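PDB 4QTO: betaine aldehyde dehydrogenase from Staphylococcus aureus subsp. aureus COL, which catalyses the NAD-dependent oxidation of betaine aldehyde to glycine betaine, as an enzyme of the aldehyde dehydrogenase family. Local coordinates for residues A[293-296]-A[297-300]; A[89-92]-A[93-97]. All blocks are in the same frame, centred on the assembly; numbering follows the deposited sequence.

How the contacts relate
Contacts 1 and 2 are both helix N-termini, each opened by an N-cap side chain that accepts a backbone N-H from three residues on: Asp293 for helix 294-306, Thr92 for helix 93-109. They lie on opposite sides of the chain's centre, with their own centres 47 Å apart and nearest atoms about 33 Å apart, so they do not touch. Contact 1 belongs to the part of the chain built round the seven-stranded sheet and meets the C-terminal tail of a second subunit. Contact 2 is bordered by two further subunits of the tetramer, and a bound PEG fragment comes within about 4 Å of the side chain of Glu91.

Contact 1: A[293-296]-A[297-300]; sequences DFEL and AVDQ
Ala297 N donates to Asp293 O at 2.9 Å, the first i to i+4 bond of helix 294-306, whose N-terminus is capped by Asp293. The carboxylate of that N-cap residue also takes the amide of Leu296, with N to OD1 at 3.1 Å and the donor standing 59° out of the carboxylate plane. The methyl of Ala297 lies close to the carbonyl oxygens of Asp293 and Phe294.

Val298 N bonds to Phe294 O, and one helical turn apart the two side chains meet in a CH-pi contact: Val298 CG2 lies over one face of the Phe294 ring, 4.0 Å from its centroid and displaced toward the CE2-CZ rim. CG2 can do so because it points away from the carbonyl carbon of Val298, with CG1 anti to the backbone N (chi1 174°). Helix 323-337 packs on this pair through Ala332, and Lys328 makes a cation-pi contact with the ring.

Asp299 N donates to Glu295 O; its carboxylate turns to a second subunit and accepts the amides of Val515 and Asn516 there. Gln300 N closes on Leu296 O, while its OE1 accepts from Asn303 ND2. The bent Gln300 chain runs alongside Leu296, both packing on Phe447 of strand 443-447, and Leu296 CD1 rests 4.1 Å from Gln300 CG.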
ATOM      1  N   ASP A 293     -10.841 -29.259 -20.318  1.00 11.43           N
ATOM      2  CA  ASP A 293      -9.921 -30.001 -21.196  1.00 11.59           C
ATOM      3  C   ASP A 293      -9.804 -31.336 -20.451  1.00 11.12           C
ATOM      4  O   ASP A 293      -9.228 -31.432 -19.342  1.00 11.06           O
ATOM      5  CB  ASP A 293      -8.603 -29.258 -21.275  1.00 11.88           C
ATOM      6  CG  ASP A 293      -7.521 -30.002 -22.024  1.00 13.96           C
ATOM      7  OD1 ASP A 293      -7.524 -31.258 -22.052  1.00 13.18           O
ATOM      8  OD2 ASP A 293      -6.589 -29.289 -22.502  1.00 16.51           O
ATOM      9  N   PHE A 294     -10.399 -32.393 -21.022  1.00 11.07           N
ATOM     10  CA  PHE A 294     -10.525 -33.654 -20.306  1.00 11.36           C
ATOM     11  C   PHE A 294      -9.215 -34.326 -19.956  1.00 11.73           C
ATOM     12  O   PHE A 294      -9.014 -34.723 -18.791  1.00 11.19           O
ATOM     13  CB  PHE A 294     -11.449 -34.613 -21.095  1.00 12.45           C
ATOM     14  CG  PHE A 294     -11.702 -35.895 -20.384  1.00 12.81           C
ATOM     15  CD1 PHE A 294     -12.643 -35.972 -19.376  1.00 13.00           C
ATOM     16  CD2 PHE A 294     -10.940 -36.994 -20.682  1.00 13.99           C
ATOM     17  CE1 PHE A 294     -12.862 -37.174 -18.692  1.00 13.41           C
ATOM     18  CE2 PHE A 294     -11.170 -38.202 -20.025  1.00 14.15           C
ATOM     19  CZ  PHE A 294     -12.113 -38.274 -19.033  1.00 12.96           C
ATOM     20  N   GLU A 295      -8.306 -34.440 -20.923  1.00 13.43           N
ATOM     21  CA  GLU A 295      -7.018 -35.066 -20.597  1.00 14.88           C
ATOM     22  C   GLU A 295      -6.210 -34.238 -19.608  1.00 12.83           C
ATOM     23  O   GLU A 295      -5.484 -34.798 -18.785  1.00 13.09           O
ATOM     24  CB  GLU A 295      -6.239 -35.475 -21.831  1.00 18.63           C
ATOM     25  CG  GLU A 295      -6.915 -36.649 -22.600  1.00 23.27           C
ATOM     26  CD  GLU A 295      -7.114 -37.987 -21.816  1.00 30.06           C
ATOM     27  OE1 GLU A 295      -7.914 -38.847 -22.297  1.00 33.40           O
ATOM     28  OE2 GLU A 295      -6.524 -38.238 -20.723  1.00 31.20           O
ATOM     29  N   LEU A 296      -6.352 -32.915 -19.647  1.00 12.07           N
ATOM     30  CA  LEU A 296      -5.694 -32.075 -18.648  1.00 11.07           C
ATOM     31  C   LEU A 296      -6.267 -32.375 -17.253  1.00 10.43           C
ATOM     32  O   LEU A 296      -5.522 -32.477 -16.265  1.00  9.93           O
ATOM     33  CB  LEU A 296      -5.922 -30.592 -18.979  1.00 11.47           C
ATOM     34  CG  LEU A 296      -5.359 -29.613 -17.942  1.00 11.96           C
ATOM     35  CD1 LEU A 296      -3.846 -29.569 -17.944  1.00 14.13           C
ATOM     36  CD2 LEU A 296      -5.910 -28.217 -18.208  1.00 12.65           C
ATOM     37  N   ALA A 297      -7.602 -32.499 -17.171  1.00  9.75           N
ATOM     38  CA  ALA A 297      -8.279 -32.724 -15.899  1.00 10.34           C
ATOM     39  C   ALA A 297      -7.900 -34.066 -15.308  1.00 10.11           C
ATOM     40  O   ALA A 297      -7.746 -34.179 -14.072  1.00 10.21           O
ATOM     41  CB  ALA A 297      -9.779 -32.618 -16.055  1.00 11.70           C
ATOM     42  N   VAL A 298      -7.736 -35.089 -16.159  1.00  9.76           N
ATOM     43  CA  VAL A 298      -7.290 -36.391 -15.684  1.00 10.53           C
ATOM     44  C   VAL A 298      -5.844 -36.312 -15.172  1.00 10.51           C
ATOM     45  O   VAL A 298      -5.543 -36.769 -14.054  1.00 10.45           O
ATOM     46  CB  VAL A 298      -7.394 -37.470 -16.773  1.00 11.30           C
ATOM     47  CG1 VAL A 298      -6.792 -38.776 -16.302  1.00 11.62           C
ATOM     48  CG2 VAL A 298      -8.852 -37.671 -17.151  1.00 11.65           C
ATOM     49  N   ASP A 299      -4.965 -35.680 -15.943  1.00 11.05           N
ATOM     50  CA  ASP A 299      -3.567 -35.497 -15.539  1.00 11.65           C
ATOM     51  C   ASP A 299      -3.485 -34.790 -14.177  1.00 11.67           C
ATOM     52  O   ASP A 299      -2.762 -35.223 -13.266  1.00 10.96           O
ATOM     53  CB  ASP A 299      -2.832 -34.656 -16.593  1.00 12.70           C
ATOM     54  CG  ASP A 299      -1.386 -34.350 -16.234  1.00 14.98           C
ATOM     55  OD1 ASP A 299      -0.515 -35.203 -16.476  1.00 17.32           O
ATOM     56  OD2 ASP A 299      -1.115 -33.203 -15.822  1.00 16.92           O
ATOM     57  N   GLN A 300      -4.227 -33.686 -14.049  1.00 11.15           N
ATOM     58  CA  GLN A 300      -4.180 -32.887 -12.839  1.00 10.83           C
ATOM     59  C   GLN A 300      -4.899 -33.532 -11.662  1.00 10.24           C
ATOM     60  O   GLN A 300      -4.579 -33.243 -10.499  1.00 10.62           O
ATOM     61  CB  GLN A 300      -4.651 -31.450 -13.100  1.00 11.34           C
ATOM     62  CG  GLN A 300      -3.678 -30.682 -13.996  1.00 11.94           C
ATOM     63  CD  GLN A 300      -2.432 -30.225 -13.262  1.00 13.31           C
ATOM     64  OE1 GLN A 300      -1.886 -30.914 -12.379  1.00 14.19           O
ATOM     65  NE2 GLN A 300      -1.963 -29.046 -13.614  1.00 14.01           N
TER

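Contact 2: A[89-92]-A[93-97]; sequences SQET and AETRG
Thr92 OG1 is gripped from several directions at the start of helix 93-109. It accepts the amide of Thr95, with Thr95 N 3.1 Å from OG1 and an N-H...O angle of 154°, and it donates to a water 2.7 Å away. That water in turn donates a hydrogen bond to Glu94 OE1, so this water bridges the Thr92 hydroxyl and the Glu94 carboxylate. The chi1 of 71° puts OG1 between the backbone N and the carbonyl carbon of Thr92, where it can reach the Thr95 amide. Thr95 OG1 also lies 3.1 Å from Thr92 OG1, and a second water is held between Thr95 OG1 and Glu91 OE2.

Glu91 folds back over this end. Bent at chi2 (53°), its chain crosses that of Thr95 at about a right angle, and the carboxyl carbon CD comes 3.5 Å from Thr95 CG2. The same carboxylate accepts the amide of Thr92, its OE2 being met on the anti side by Thr92 N at 2.8 Å. With the water included, OE2 therefore has two donors, which fix the carboxylate beside the helix start.

Arg96 N donates to Thr92 O at 3.0 Å, while the Arg96 side chain doubles back so that Thr92 O and Ala93 CA lie over one face of the guanidinium. Its NE bonds to Ala196 O. Outside the chain, Pro158 of the third subunit packs on Thr92, and Gln477 of the fourth bonds Glu94 OE2. The whole is a threonine N-cap at a subunit junction of the aldehyde dehydrogenase tetramer.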
ATOM      1  N   SER A  89      17.339  -7.288  16.321  1.00 11.78           N
ATOM      2  CA  SER A  89      16.110  -6.539  16.192  1.00 12.80           C
ATOM      3  C   SER A  89      16.296  -5.093  15.825  1.00 15.00           C
ATOM      4  O   SER A  89      15.344  -4.491  15.305  1.00 19.08           O
ATOM      5  CB  SER A  89      15.246  -6.727  17.473  1.00 14.59           C
ATOM      6  OG  SER A  89      15.927  -6.195  18.621  1.00 14.79           O
ATOM      7  N   GLN A  90      17.475  -4.523  16.134  1.00 13.67           N
ATOM      8  CA  GLN A  90      17.799  -3.131  15.814  1.00 15.85           C
ATOM      9  C   GLN A  90      18.833  -3.043  14.708  1.00 14.21           C
ATOM     10  O   GLN A  90      19.346  -1.952  14.406  1.00 17.70           O
ATOM     11  CB  GLN A  90      18.265  -2.389  17.077  1.00 18.48           C
ATOM     12  CG  GLN A  90      17.230  -2.360  18.175  1.00 22.49           C
ATOM     13  CD  GLN A  90      15.999  -1.583  17.798  1.00 28.28           C
ATOM     14  OE1 GLN A  90      16.079  -0.587  17.077  1.00 34.83           O
ATOM     15  NE2 GLN A  90      14.843  -2.018  18.299  1.00 36.28           N
ATOM     16  N   GLU A  91      19.204  -4.172  14.114  1.00 14.26           N
ATOM     17  CA  GLU A  91      20.069  -4.175  12.941  1.00 13.78           C
ATOM     18  C   GLU A  91      19.263  -3.503  11.826  1.00 13.19           C
ATOM     19  O   GLU A  91      18.020  -3.474  11.867  1.00 12.91           O
ATOM     20  CB  GLU A  91      20.423  -5.606  12.524  1.00 14.62           C
ATOM     21  CG  GLU A  91      21.322  -5.778  11.342  1.00 15.54           C
ATOM     22  CD  GLU A  91      22.611  -4.988  11.453  1.00 19.54           C
ATOM     23  OE1 GLU A  91      23.609  -5.577  11.959  1.00 21.20           O
ATOM     24  OE2 GLU A  91      22.617  -3.773  11.084  1.00 17.75           O
ATOM     25  N   THR A  92      19.950  -2.903  10.852  1.00 12.60           N
ATOM     26  CA  THR A  92      19.206  -2.263   9.755  1.00 11.58           C
ATOM     27  C   THR A  92      18.462  -3.305   8.940  1.00 10.72           C
ATOM     28  O   THR A  92      18.898  -4.455   8.798  1.00  9.58           O
ATOM     29  CB  THR A  92      20.081  -1.430   8.789  1.00 12.48           C
ATOM     30  OG1 THR A  92      20.896  -2.285   7.992  1.00 12.46           O
ATOM     31  CG2 THR A  92      20.923  -0.388   9.534  1.00 12.98           C
ATOM     32  N   ALA A  93      17.306  -2.925   8.386  1.00  9.75           N
ATOM     33  CA  ALA A  93      16.521  -3.897   7.601  1.00  9.59           C
ATOM     34  C   ALA A  93      17.288  -4.333   6.363  1.00  9.84           C
ATOM     35  O   ALA A  93      17.221  -5.487   5.961  1.00 10.11           O
ATOM     36  CB  ALA A  93      15.156  -3.323   7.235  1.00 10.30           C
ATOM     37  N   GLU A  94      18.029  -3.406   5.771  1.00  9.33           N
ATOM     38  CA  GLU A  94      18.836  -3.716   4.572  1.00  9.42           C
ATOM     39  C   GLU A  94      19.877  -4.795   4.899  1.00 10.15           C
ATOM     40  O   GLU A  94      20.044  -5.752   4.149  1.00 10.47           O
ATOM     41  CB  GLU A  94      19.539  -2.452   4.091  1.00 10.61           C
ATOM     42  CG  GLU A  94      20.375  -2.673   2.841  1.00 11.20           C
ATOM     43  CD  GLU A  94      21.175  -1.425   2.501  1.00 12.82           C
ATOM     44  OE1 GLU A  94      22.109  -1.068   3.266  1.00 14.16           O
ATOM     45  OE2 GLU A  94      20.857  -0.761   1.473  1.00 12.87           O
ATOM     46  N   THR A  95      20.513  -4.682   6.055  1.00 11.01           N
ATOM     47  CA  THR A  95      21.491  -5.695   6.491  1.00 11.32           C
ATOM     48  C   THR A  95      20.831  -7.028   6.806  1.00 10.09           C
ATOM     49  O   THR A  95      21.364  -8.061   6.428  1.00 10.08           O
ATOM     50  CB  THR A  95      22.365  -5.156   7.637  1.00 13.28           C
ATOM     51  OG1 THR A  95      23.211  -4.127   7.114  1.00 14.60           O
ATOM     52  CG2 THR A  95      23.266  -6.271   8.222  1.00 13.99           C
ATOM     53  N   ARG A  96      19.675  -7.004   7.468  1.00  9.95           N
ATOM     54  CA  ARG A  96      18.943  -8.233   7.708  1.00  9.87           C
ATOM     55  C   ARG A  96      18.619  -8.923   6.381  1.00  9.60           C
ATOM     56  O   ARG A  96      18.783 -10.129   6.238  1.00  9.78           O
ATOM     57  CB  ARG A  96      17.684  -7.993   8.536  1.00 10.49           C
ATOM     58  CG  ARG A  96      17.960  -7.524   9.973  1.00 11.51           C
ATOM     59  CD  ARG A  96      16.753  -7.735  10.872  1.00 12.40           C
ATOM     60  NE  ARG A  96      15.592  -7.002  10.405  1.00 13.28           N
ATOM     61  CZ  ARG A  96      15.213  -5.804  10.829  1.00 18.33           C
ATOM     62  NH1 ARG A  96      15.795  -5.248  11.885  1.00 23.63           N
ATOM     63  NH2 ARG A  96      14.153  -5.237  10.268  1.00 20.36           N
ATOM     64  N   GLY A  97      18.200  -8.143   5.391  1.00  8.76           N
ATOM     65  CA  GLY A  97      17.908  -8.704   4.093  1.00  8.58           C
ATOM     66  C   GLY A  97      19.133  -9.342   3.446  1.00  8.34           C
ATOM     67  O   GLY A  97      19.036 -10.416   2.839  1.00  8.96           O
TER
HETATM   68  O   HOH W   1      24.456  -2.890   9.183  1.00 30.05           O
HETATM   69  O   HOH W   2      22.388  -0.686   6.337  1.00 19.43           O